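Local atomic coordinates of polyketide synthase PksJ (PDB entry 4J1Q), a protein that reduces keto groups at the alpha and beta positions of polyketide intermediates stereoselectively, using NADPH, as a ketoreductase domain of the bacillaene assembly line. Residues R23-P28 / V430-G435; D263-H268 / L311-S316; Q111-L116 / Q143-E148; A133-S138 / G344-A349. One frame throughout, in Å; residues are numbered along the deposited sequence.

Contact 1 of 4, residues R23-P28 / V430-G435; sequences RLMLEP and VFVMEG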
# COMPACT_ATOMS: atom_id res chain seq x y z
N ARG A 23 14.33 7.12 14.41
CA ARG A 23 13.52 6.25 13.63
C ARG A 23 13.09 5.12 14.54
O ARG A 23 13.93 4.50 15.17
CB ARG A 23 14.32 5.69 12.48
CG ARG A 23 14.52 6.64 11.32
CD ARG A 23 14.58 5.89 9.99
NE ARG A 23 14.85 4.47 10.18
CZ ARG A 23 16.01 3.98 10.60
NH1 ARG A 23 16.15 2.66 10.76
NH2 ARG A 23 17.03 4.79 10.84
N LEU A 24 11.79 4.93 14.67
CA LEU A 24 11.22 3.65 15.08
C LEU A 24 10.88 2.89 13.81
O LEU A 24 10.55 3.51 12.81
CB LEU A 24 9.94 3.90 15.89
CG LEU A 24 9.22 2.66 16.40
CD1 LEU A 24 8.80 1.84 15.21
CD2 LEU A 24 10.10 1.84 17.33
N MET A 25 10.95 1.57 13.82
CA MET A 25 10.82 0.81 12.58
C MET A 25 10.12 -0.53 12.81
O MET A 25 10.57 -1.29 13.63
CB MET A 25 12.20 0.57 12.00
CG MET A 25 12.21 -0.01 10.59
SD MET A 25 13.50 0.74 9.55
CE MET A 25 13.62 -0.48 8.24
N LEU A 26 9.05 -0.84 12.06
CA LEU A 26 8.12 -1.93 12.41
C LEU A 26 7.83 -2.93 11.29
O LEU A 26 7.92 -2.64 10.10
CB LEU A 26 6.79 -1.37 12.91
CG LEU A 26 6.83 -0.45 14.11
CD1 LEU A 26 5.43 0.09 14.39
CD2 LEU A 26 7.41 -1.21 15.30
N GLU A 27 7.28 -4.06 11.66
CA GLU A 27 7.14 -5.10 10.69
C GLU A 27 5.91 -5.93 11.02
O GLU A 27 5.68 -6.20 12.19
CB GLU A 27 8.42 -5.90 10.68
CG GLU A 27 8.48 -6.96 9.62
CD GLU A 27 7.82 -8.23 10.09
OE1 GLU A 27 7.77 -8.42 11.32
OE2 GLU A 27 7.35 -9.02 9.23
N PRO A 28 4.99 -6.12 10.05
CA PRO A 28 3.64 -6.67 10.37
C PRO A 28 3.70 -8.15 10.77
O PRO A 28 4.48 -8.89 10.20
CB PRO A 28 2.91 -6.56 9.02
CG PRO A 28 4.00 -6.66 8.00
CD PRO A 28 5.15 -5.89 8.60
N VAL A 430 7.82 -2.92 5.32
CA VAL A 430 8.53 -2.26 6.39
C VAL A 430 7.80 -0.95 6.65
O VAL A 430 7.59 -0.15 5.74
CB VAL A 430 9.99 -1.96 5.96
CG1 VAL A 430 10.63 -0.95 6.91
CG2 VAL A 430 10.81 -3.24 5.92
N PHE A 431 7.42 -0.73 7.88
CA PHE A 431 6.70 0.48 8.25
C PHE A 431 7.67 1.41 8.96
O PHE A 431 8.23 1.06 9.98
CB PHE A 431 5.53 0.12 9.15
CG PHE A 431 4.87 1.29 9.79
CD1 PHE A 431 3.54 1.53 9.56
CD2 PHE A 431 5.53 2.09 10.69
CE1 PHE A 431 2.90 2.58 10.20
CE2 PHE A 431 4.91 3.18 11.28
CZ PHE A 431 3.58 3.42 11.03
N VAL A 432 7.89 2.58 8.41
CA VAL A 432 8.88 3.48 8.96
C VAL A 432 8.21 4.71 9.55
O VAL A 432 7.35 5.32 8.94
CB VAL A 432 9.88 3.93 7.91
CG1 VAL A 432 10.94 4.86 8.53
CG2 VAL A 432 10.52 2.72 7.25
N MET A 433 8.63 5.05 10.76
CA MET A 433 8.07 6.16 11.49
C MET A 433 9.23 6.96 12.05
O MET A 433 10.19 6.38 12.52
CB MET A 433 7.29 5.61 12.66
CG MET A 433 5.89 6.13 12.78
SD MET A 433 4.97 5.02 13.87
CE MET A 433 3.28 5.57 13.58
N GLU A 434 9.14 8.28 12.03
CA GLU A 434 10.13 9.10 12.74
C GLU A 434 9.45 10.08 13.68
O GLU A 434 8.53 10.78 13.28
CB GLU A 434 11.02 9.88 11.77
CG GLU A 434 12.31 9.17 11.37
CD GLU A 434 13.56 9.89 11.83
OE1 GLU A 434 13.98 10.86 11.16
OE2 GLU A 434 14.14 9.46 12.84
N GLY A 435 9.92 10.18 14.91
CA GLY A 435 9.22 10.97 15.92
C GLY A 435 9.72 10.55 17.27
O GLY A 435 10.74 9.89 17.37

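Contact 2 of 4, residues D263-H268 / L311-S316; sequences DVSDQH and LQPKVS. With NDP (NADPH dihydro-nicotinamide-adenine-dinucleotide phosphate), chain B.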
# COMPACT_ATOMS: atom_id res chain seq x y z
N ASP A 263 2.75 7.32 -18.69
CA ASP A 263 1.68 7.14 -17.71
C ASP A 263 1.55 5.68 -17.28
O ASP A 263 1.11 4.85 -18.07
CB ASP A 263 0.35 7.59 -18.30
CG ASP A 263 -0.79 7.61 -17.28
OD1 ASP A 263 -0.78 6.80 -16.32
OD2 ASP A 263 -1.72 8.44 -17.46
N VAL A 264 1.87 5.38 -16.02
CA VAL A 264 1.86 3.98 -15.55
C VAL A 264 0.48 3.33 -15.63
O VAL A 264 0.36 2.09 -15.71
CB VAL A 264 2.45 3.79 -14.13
CG1 VAL A 264 3.93 4.08 -14.11
CG2 VAL A 264 1.72 4.67 -13.11
N SER A 265 -0.56 4.15 -15.65
CA SER A 265 -1.94 3.67 -15.87
C SER A 265 -2.15 3.09 -17.27
O SER A 265 -3.12 2.37 -17.50
CB SER A 265 -2.96 4.81 -15.66
OG SER A 265 -2.89 5.29 -14.34
N ASP A 266 -1.35 3.56 -18.22
CA ASP A 266 -1.47 3.15 -19.63
C ASP A 266 -0.55 1.96 -19.87
O ASP A 266 0.68 2.11 -19.98
CB ASP A 266 -1.12 4.32 -20.56
CG ASP A 266 -1.30 3.98 -22.06
OD1 ASP A 266 -1.92 2.94 -22.39
OD2 ASP A 266 -0.85 4.78 -22.91
N GLN A 267 -1.14 0.76 -19.89
CA GLN A 267 -0.34 -0.47 -20.02
C GLN A 267 0.63 -0.43 -21.21
O GLN A 267 1.74 -0.95 -21.13
CB GLN A 267 -1.25 -1.69 -20.13
CG GLN A 267 -0.58 -2.97 -19.66
CD GLN A 267 -1.08 -4.21 -20.39
OE1 GLN A 267 -1.03 -4.28 -21.62
NE2 GLN A 267 -1.52 -5.20 -19.63
N HIS A 268 0.19 0.15 -22.31
CA HIS A 268 0.99 0.19 -23.53
C HIS A 268 2.17 1.12 -23.41
O HIS A 268 3.27 0.81 -23.89
CB HIS A 268 0.12 0.60 -24.70
CG HIS A 268 -1.07 -0.30 -24.90
ND1 HIS A 268 -0.98 -1.65 -24.85
CD2 HIS A 268 -2.42 -0.01 -25.16
CE1 HIS A 268 -2.18 -2.20 -25.13
NE2 HIS A 268 -3.07 -1.19 -25.29
N LEU A 311 -6.17 5.89 -7.03
CA LEU A 311 -5.91 4.44 -7.10
C LEU A 311 -5.04 4.06 -8.29
O LEU A 311 -4.23 3.15 -8.20
CB LEU A 311 -7.22 3.65 -7.18
CG LEU A 311 -8.13 3.57 -5.97
CD1 LEU A 311 -9.44 2.89 -6.37
CD2 LEU A 311 -7.49 2.82 -4.81
N GLN A 312 -5.22 4.75 -9.42
CA GLN A 312 -4.71 4.26 -10.69
C GLN A 312 -3.22 3.91 -10.67
O GLN A 312 -2.87 2.73 -10.80
CB GLN A 312 -5.06 5.24 -11.83
CG GLN A 312 -6.45 5.01 -12.42
CD GLN A 312 -6.41 4.07 -13.62
OE1 GLN A 312 -6.19 4.51 -14.75
NE2 GLN A 312 -6.56 2.78 -13.37
N PRO A 313 -2.35 4.92 -10.42
CA PRO A 313 -0.89 4.69 -10.53
C PRO A 313 -0.37 3.63 -9.59
O PRO A 313 0.62 2.96 -9.92
CB PRO A 313 -0.28 6.06 -10.15
CG PRO A 313 -1.39 6.81 -9.46
CD PRO A 313 -2.67 6.32 -10.08
N LYS A 314 -1.01 3.47 -8.44
CA LYS A 314 -0.46 2.58 -7.40
C LYS A 314 -1.06 1.18 -7.54
O LYS A 314 -0.56 0.19 -6.98
CB LYS A 314 -0.72 3.17 -6.01
CG LYS A 314 0.28 4.28 -5.62
CD LYS A 314 -0.02 4.87 -4.25
CE LYS A 314 0.92 6.03 -3.91
NZ LYS A 314 2.29 5.64 -3.43
N VAL A 315 -2.17 1.07 -8.26
CA VAL A 315 -2.86 -0.21 -8.31
C VAL A 315 -2.73 -0.86 -9.67
O VAL A 315 -1.94 -1.79 -9.82
CB VAL A 315 -4.30 -0.11 -7.78
CG1 VAL A 315 -4.97 -1.49 -7.80
CG2 VAL A 315 -4.27 0.43 -6.38
N SER A 316 -3.35 -0.27 -10.68
CA SER A 316 -3.14 -0.70 -12.05
C SER A 316 -1.74 -0.38 -12.53
O SER A 316 -1.11 -1.19 -13.23
CB SER A 316 -4.16 -0.06 -12.99
OG SER A 316 -5.40 -0.71 -12.85
PA NDP B . 5.19 13.68 -5.58
O1A NDP B . 3.72 13.98 -5.91
O2A NDP B . 6.26 14.73 -5.52
O5B NDP B . 5.69 12.48 -6.51
C5B NDP B . 4.75 11.65 -7.20
C4B NDP B . 5.20 11.66 -8.66
O4B NDP B . 4.44 10.67 -9.36
C3B NDP B . 4.83 12.99 -9.31
O3B NDP B . 6.10 13.49 -9.80
C2B NDP B . 3.90 12.63 -10.46
O2B NDP B . 4.32 13.30 -11.69
C1B NDP B . 4.12 11.15 -10.67
N9A NDP B . 2.83 10.54 -11.11
C8A NDP B . 1.57 10.77 -10.58
N7A NDP B . 0.67 9.99 -11.29
C5A NDP B . 1.38 9.24 -12.23
C6A NDP B . 1.02 8.31 -13.20
N6A NDP B . -0.28 7.96 -13.44
N1A NDP B . 1.99 7.74 -13.98
C2A NDP B . 3.29 8.11 -13.84
N3A NDP B . 3.65 9.04 -12.93
C4A NDP B . 2.73 9.59 -12.08
O3 NDP B . 5.18 12.88 -4.18
PN NDP B . 6.54 12.33 -3.53
O1N NDP B . 6.60 13.06 -2.19
O2N NDP B . 7.66 12.29 -4.55
O5D NDP B . 6.13 10.79 -3.22
C5D NDP B . 6.78 9.67 -3.83
C4D NDP B . 5.98 8.40 -3.45
O4D NDP B . 6.19 8.12 -2.05
C3D NDP B . 4.47 8.62 -3.63
O3D NDP B . 3.85 7.45 -4.21
C2D NDP B . 3.99 8.88 -2.23
O2D NDP B . 2.65 8.37 -2.11
C1D NDP B . 4.98 8.14 -1.33
N1N NDP B . 5.14 8.82 -0.04
C2N NDP B . 5.69 10.07 0.05
C3N NDP B . 5.80 10.75 1.28
C7N NDP B . 6.44 12.14 1.35
O7N NDP B . 6.81 12.56 2.45
N7N NDP B . 6.51 12.92 0.24
C4N NDP B . 5.26 10.16 2.46
C5N NDP B . 4.67 8.88 2.33
C6N NDP B . 4.62 8.25 1.07
P2B NDP B . 3.26 13.65 -12.87
O1X NDP B . 2.14 14.38 -12.11
O2X NDP B . 4.18 14.46 -13.78
O3X NDP B . 2.82 12.33 -13.46

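Contact 3 of 4, residues Q111-L116 / Q143-E148; sequences QAIVPL and QVIEIE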
# COMPACT_ATOMS: atom_id res chain seq x y z
N GLN A 111 -17.78 -6.23 7.78
CA GLN A 111 -16.76 -7.24 7.74
C GLN A 111 -16.53 -7.65 6.30
O GLN A 111 -17.48 -8.03 5.58
CB GLN A 111 -17.18 -8.47 8.53
CG GLN A 111 -17.67 -8.15 9.93
CD GLN A 111 -18.04 -9.40 10.71
OE1 GLN A 111 -18.93 -10.14 10.31
NE2 GLN A 111 -17.31 -9.66 11.79
N ALA A 112 -15.27 -7.56 5.87
CA ALA A 112 -14.91 -7.95 4.52
C ALA A 112 -14.33 -9.33 4.58
O ALA A 112 -13.48 -9.64 5.43
CB ALA A 112 -13.91 -6.98 3.92
N ILE A 113 -14.83 -10.19 3.70
CA ILE A 113 -14.33 -11.55 3.64
C ILE A 113 -13.47 -11.70 2.42
O ILE A 113 -13.92 -11.48 1.30
CB ILE A 113 -15.47 -12.58 3.65
CG1 ILE A 113 -16.57 -12.14 4.63
CG2 ILE A 113 -14.94 -13.93 4.06
CD1 ILE A 113 -16.17 -12.05 6.08
N VAL A 114 -12.19 -11.90 2.66
CA VAL A 114 -11.22 -12.05 1.60
C VAL A 114 -10.70 -13.47 1.71
O VAL A 114 -10.23 -13.89 2.79
CB VAL A 114 -10.06 -11.03 1.75
CG1 VAL A 114 -9.14 -11.02 0.52
CG2 VAL A 114 -10.62 -9.64 2.04
N PRO A 115 -10.87 -14.25 0.64
CA PRO A 115 -10.26 -15.56 0.56
C PRO A 115 -8.83 -15.45 0.06
O PRO A 115 -8.59 -14.88 -1.00
CB PRO A 115 -11.13 -16.29 -0.46
CG PRO A 115 -11.61 -15.20 -1.38
CD PRO A 115 -11.65 -13.93 -0.57
N LEU A 116 -7.88 -15.92 0.86
CA LEU A 116 -6.54 -16.17 0.37
C LEU A 116 -6.61 -17.19 -0.77
O LEU A 116 -7.12 -18.29 -0.60
CB LEU A 116 -5.63 -16.69 1.49
CG LEU A 116 -5.63 -15.83 2.75
CD1 LEU A 116 -5.75 -16.69 4.00
CD2 LEU A 116 -4.37 -14.98 2.84
N GLN A 143 -13.82 -4.57 9.82
CA GLN A 143 -12.87 -5.67 9.91
C GLN A 143 -12.67 -6.30 8.57
O GLN A 143 -13.62 -6.51 7.83
CB GLN A 143 -13.33 -6.75 10.92
CG GLN A 143 -13.33 -6.29 12.36
CD GLN A 143 -14.08 -7.24 13.31
OE1 GLN A 143 -14.97 -7.97 12.90
NE2 GLN A 143 -13.72 -7.20 14.58
N VAL A 144 -11.43 -6.64 8.28
CA VAL A 144 -11.15 -7.43 7.10
C VAL A 144 -10.74 -8.81 7.57
O VAL A 144 -9.99 -8.94 8.53
CB VAL A 144 -10.03 -6.77 6.26
CG1 VAL A 144 -8.89 -6.39 7.18
CG2 VAL A 144 -9.56 -7.71 5.17
N ILE A 145 -11.38 -9.82 7.01
CA ILE A 145 -11.20 -11.19 7.46
C ILE A 145 -10.77 -12.05 6.28
O ILE A 145 -11.55 -12.28 5.35
CB ILE A 145 -12.51 -11.74 8.05
CG1 ILE A 145 -12.83 -11.05 9.38
CG2 ILE A 145 -12.41 -13.26 8.22
CD1 ILE A 145 -14.31 -10.97 9.69
N GLU A 146 -9.53 -12.52 6.34
CA GLU A 146 -8.94 -13.27 5.24
C GLU A 146 -9.11 -14.76 5.52
O GLU A 146 -8.79 -15.22 6.62
CB GLU A 146 -7.45 -12.93 5.10
CG GLU A 146 -7.17 -11.45 4.86
CD GLU A 146 -5.72 -11.05 5.15
OE1 GLU A 146 -4.77 -11.74 4.69
OE2 GLU A 146 -5.52 -10.01 5.82
N ILE A 147 -9.61 -15.52 4.55
CA ILE A 147 -9.98 -16.91 4.80
C ILE A 147 -9.40 -17.80 3.72
O ILE A 147 -9.63 -17.57 2.53
CB ILE A 147 -11.49 -17.09 4.79
CG1 ILE A 147 -12.12 -16.29 5.93
CG2 ILE A 147 -11.85 -18.57 4.88
CD1 ILE A 147 -13.63 -16.25 5.89
N GLU A 148 -8.68 -18.83 4.15
CA GLU A 148 -7.97 -19.73 3.25
C GLU A 148 -8.91 -20.54 2.34
O GLU A 148 -8.66 -20.66 1.14
CB GLU A 148 -7.04 -20.66 4.03
CG GLU A 148 -6.70 -21.97 3.34
CD GLU A 148 -5.43 -21.91 2.50
OE1 GLU A 148 -4.44 -21.27 2.93
OE2 GLU A 148 -5.41 -22.53 1.43

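Contact 4 of 4, residues A133-S138 / G344-A349; sequences AEIEFS and GNAGQA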
# COMPACT_ATOMS: atom_id res chain seq x y z
N ALA A 133 -12.04 4.93 6.80
CA ALA A 133 -13.46 5.00 7.14
C ALA A 133 -13.73 5.08 8.66
O ALA A 133 -14.58 5.87 9.09
CB ALA A 133 -14.21 3.81 6.53
N GLU A 134 -13.00 4.27 9.46
CA GLU A 134 -13.12 4.30 10.94
C GLU A 134 -12.72 5.65 11.55
O GLU A 134 -13.34 6.12 12.49
CB GLU A 134 -12.27 3.21 11.60
CG GLU A 134 -12.86 1.81 11.52
CD GLU A 134 -12.40 0.92 12.68
OE1 GLU A 134 -12.35 -0.31 12.52
OE2 GLU A 134 -12.17 1.44 13.78
N ILE A 135 -11.64 6.24 11.03
CA ILE A 135 -11.23 7.56 11.50
C ILE A 135 -12.28 8.64 11.18
O ILE A 135 -12.58 9.51 12.01
CB ILE A 135 -9.85 7.97 10.92
CG1 ILE A 135 -8.74 7.09 11.53
CG2 ILE A 135 -9.59 9.44 11.18
CD1 ILE A 135 -7.44 7.12 10.74
N GLU A 136 -12.89 8.54 10.00
CA GLU A 136 -13.84 9.55 9.54
C GLU A 136 -15.23 9.33 10.13
O GLU A 136 -16.02 10.26 10.24
CB GLU A 136 -13.91 9.57 8.00
CG GLU A 136 -12.62 10.10 7.35
CD GLU A 136 -12.72 10.24 5.83
OE1 GLU A 136 -13.84 10.14 5.29
OE2 GLU A 136 -11.67 10.46 5.16
N PHE A 137 -15.52 8.09 10.51
CA PHE A 137 -16.83 7.75 11.05
C PHE A 137 -16.72 7.15 12.47
O PHE A 137 -16.46 5.97 12.62
CB PHE A 137 -17.58 6.81 10.10
CG PHE A 137 -17.76 7.37 8.70
CD1 PHE A 137 -17.17 6.74 7.59
CD2 PHE A 137 -18.49 8.53 8.49
CE1 PHE A 137 -17.35 7.25 6.31
CE2 PHE A 137 -18.61 9.08 7.21
CZ PHE A 137 -18.03 8.44 6.13
N SER A 138 -16.90 7.99 13.48
CA SER A 138 -16.80 7.59 14.90
C SER A 138 -17.34 6.20 15.25
O SER A 138 -16.81 5.52 16.13
CB SER A 138 -17.52 8.64 15.78
OG SER A 138 -16.65 9.68 16.19
N GLY A 344 -4.58 3.97 8.02
CA GLY A 344 -5.62 4.84 7.50
C GLY A 344 -5.22 6.28 7.81
O GLY A 344 -4.28 6.51 8.57
N ASN A 345 -5.96 7.24 7.25
CA ASN A 345 -5.77 8.65 7.56
C ASN A 345 -6.97 9.47 7.06
O ASN A 345 -7.43 9.28 5.92
CB ASN A 345 -4.51 9.16 6.87
CG ASN A 345 -4.05 10.50 7.39
OD1 ASN A 345 -4.69 11.11 8.25
ND2 ASN A 345 -2.94 10.97 6.88
N ALA A 346 -7.47 10.36 7.90
CA ALA A 346 -8.65 11.16 7.54
C ALA A 346 -8.45 11.88 6.21
O ALA A 346 -7.45 12.54 5.98
CB ALA A 346 -8.98 12.16 8.66
N GLY A 347 -9.40 11.67 5.30
CA GLY A 347 -9.31 12.32 4.00
C GLY A 347 -8.52 11.56 2.95
O GLY A 347 -8.37 12.03 1.83
N GLN A 348 -8.07 10.35 3.26
CA GLN A 348 -7.25 9.62 2.30
C GLN A 348 -7.73 8.20 2.07
O GLN A 348 -6.91 7.31 1.84
CB GLN A 348 -5.81 9.59 2.77
CG GLN A 348 -5.29 10.91 3.26
CD GLN A 348 -3.90 11.18 2.75
OE1 GLN A 348 -2.96 11.35 3.51
NE2 GLN A 348 -3.75 11.22 1.43
N ALA A 349 -9.05 8.00 2.09
CA ALA A 349 -9.62 6.68 1.84
C ALA A 349 -8.99 6.01 0.64
O ALA A 349 -8.72 4.78 0.67
CB ALA A 349 -11.12 6.76 1.66

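Contact 1 of 4, residues R23-P28 / V430-G435
Leu26 and Phe431 face each other as a hydrogen-bonded antiparallel pair, and the closely paired half of this contact is built round them. Leu26 N donates to Phe431 O at 2.9 Å and Phe431 N returns a bond to Leu26 O at 3.0 Å. On the Leu26 and Phe431 face, CD1 of the leucine meets the ring at an oblique angle, 4.2 Å from Phe431 CD2; Trp184 and the helix 339-343 close in on the same ring. On the other face the side chains of Met25, Val430 and Val432 meet. Met25 carries its CG anti to the backbone N (chi1 -171°) and then bends at chi2, a path that brings CE close to Val430 CG1, at 3.3 Å, while SD lies 4.3 Å from Val432 CG2.

Toward Arg23 the pairing relaxes. Leu24 N reaches Met433 O only by a weak, bent bond, although Met433 N to Leu24 O is sounder at 3.2 Å. Arg23 is partly exposed: its chain folds twice, so that CG leans on the carboxylate of Glu434, 3.2 Å from OE2, whereas the charged groups stay apart, with NE 5.7 Å from that oxygen. The guanidinium instead turns an edge to Met25 of the same strand, NH1 giving weak bonds to SD and to Gln421; Val432 CG1 lies near the plane too, on the side of CD.

The general lesson is how the first strand of a chain can pair with one of the last: here strand 22-31 runs antiparallel to strand 429-435, consistent with the junction of the structural and catalytic subdomains in polyketide synthase ketoreductases.

Contact 2 of 4, residues D263-H268 / L311-S316
Asp263 OD1 accepts two hydrogen bonds: the backbone N of Ser265, a residue that packs across the contact on Gln312, donates to it at 2.7 Å, and the cofactor's amino group N6A does so at 3.1 Å. The first bond makes an Asx turn, superposed on a type I turn from Asp263 to Asp266 in this Rossmann-fold domain, and it meets the oxygen on the anti side of the carboxylate, 28° out of its plane. Pinned in this way, the aspartate can present the same atom to the base. Its neighbour completes the recognition, since Val264 N donates to N1A of the adenine with an N-H...N angle of 162°. One edge of the base is therefore read by a carboxylate and an amide belonging to consecutive residues.

Helix 304-324 supplies the other wall. Val264 CG2 sits between its own backbone N and carbonyl carbon (chi1 -67° for CG1), from where it bears on Pro313 CA at 3.7 Å and also touches the base. Pro313 CB approaches N6A in turn. At the outer margin Ser265 OG rests on Gln312 CB at 3.3 Å and gives a weak hydrogen bond to OE1 of the same glutamine, whose NE2 is held by Gln86.

At the residue after Pro313 the partner changes from base to sugar. The CB of Lys314 points away from 263-268, and the chain beyond runs extended until a bend at chi4; there NZ donates to Asn355 OD1 and to both hydroxyl oxygens of the nicotinamide ribose, O3D at 2.5 Å and O2D at 3.1 Å.

Contact 3 of 4, residues Q111-L116 / Q143-E148
The amides of Gln111 and Gln143 lie side by side and point the same way, their planes only 24° apart. Gln111 NE2 donates to Gln143 OE1 at 3.1 Å, practically within the plane of its own amide and almost straight on to the acceptor's C=O (C=O...N 176°). Ile145 CD1 sits over one face of the Gln111 amide, 3.9 Å from NE2. Other polar atoms of the pair have partners too: Gln111 OE1 is held by His47 and NE2 also by Leu160 O, while Gln143 NE2 donates to Asp163 O. Such a network fixes the rotation of both buried amides.

Beyond this polar end the same face turns to hydrocarbon. Ile113 and Ile145 run alongside each other, and with chi1 -40° Ile113 swings CG2 to 3.2 Å from Ile147 CD1, with Leu160 of helix 156-164 packed on Ile113 and Ile145. On the opposite face Val114 CG2 meets Val144 CG2 at 3.8 Å. Farther along, Leu116 CD2 crosses toward the carboxylate of Glu146, whose OE1 forms a salt bridge with Arg173, and CD1 of the leucine comes to 3.6 Å from Glu148 N.

Parallel in-register pairing underlies all of this. Ala112 N binds Gln143 O, Ala112 O accepts from Ile145 N at 2.6 Å, and Val114 N donates to Ile145 O at 2.8 Å. Strands 108-115 and 140-147 are the two strands of a beta-alpha-beta unit, connected through helix 126-136, the repeating element of Rossmann-like folds and here part of the structural half of the ketoreductase.

Contact 4 of 4, residues A133-S138 / G344-A349
Glu136 reaches from the last turn of its helix to the backbone of Ala346 and Gly347, and its chain can be followed atom by atom. CB leaves the helix to one side, with CG anti to the carbonyl carbon (chi1 -69°). CG then passes over Ala346, 4.1 Å from its CA, and because the chain stays extended beyond it, CD arrives 3.7 Å from Gly347 N. At the tip OE2 accepts from Gly347 N in a short bond of 2.6 Å, bent to 151° at the hydrogen; the amide comes to the anti side of the carboxylate and 20° out of its plane. The second oxygen, OE1, takes the N-H of Ile299. Two backbone donors thus share the charge, which probably favours the ionised form.

In the receiving loop Asn345 to Gln348 form a type II turn, closed by Gln348 N to Asn345 O; Gly347, third residue of the turn, has a positive phi at which a CB would jam against the carbonyl O of Ala346, which calls for glycine. Beside the carboxylate, Ile135 adds an apolar patch whose outer side is exposed: its CG2 touches Ala346 CB at 3.8 Å, while CD1 lies against the peptide of Gly344 and Asn345, 3.8 Å from Gly344 C.

Helix 126-136 thereby docks its C-terminal end on the connection between helices 339-343 and 349-370. One turn back along it Asn345 N is hydrogen-bonded to Thr132 OG1, and Leu129 with Thr132 packs on Ala349, where helix 349-370 begins, so a helix that links strands 108-115 and 140-147 abuts the catalytic half of the ketoreductase.

Strand 22-31, close to the N terminus, waits for almost the whole chain before contact 1 closes the widest loop, and the other three contacts all fall within it. The chain next runs through the structural half, where contact 3 joins 111-116 to 143-148. Helix 126-136 lies between those strands but makes contact 4 far ahead, with 344-349, so contacts 3 and 4 cross. Inside the span of contact 4, and after contact 3 has closed, contact 2 brings 263-268 to 311-316 at the cofactor. Contacts 1 and 4 thus tie the two halves together at centres about 21 Å apart, while contacts 2 and 3 each knit one half.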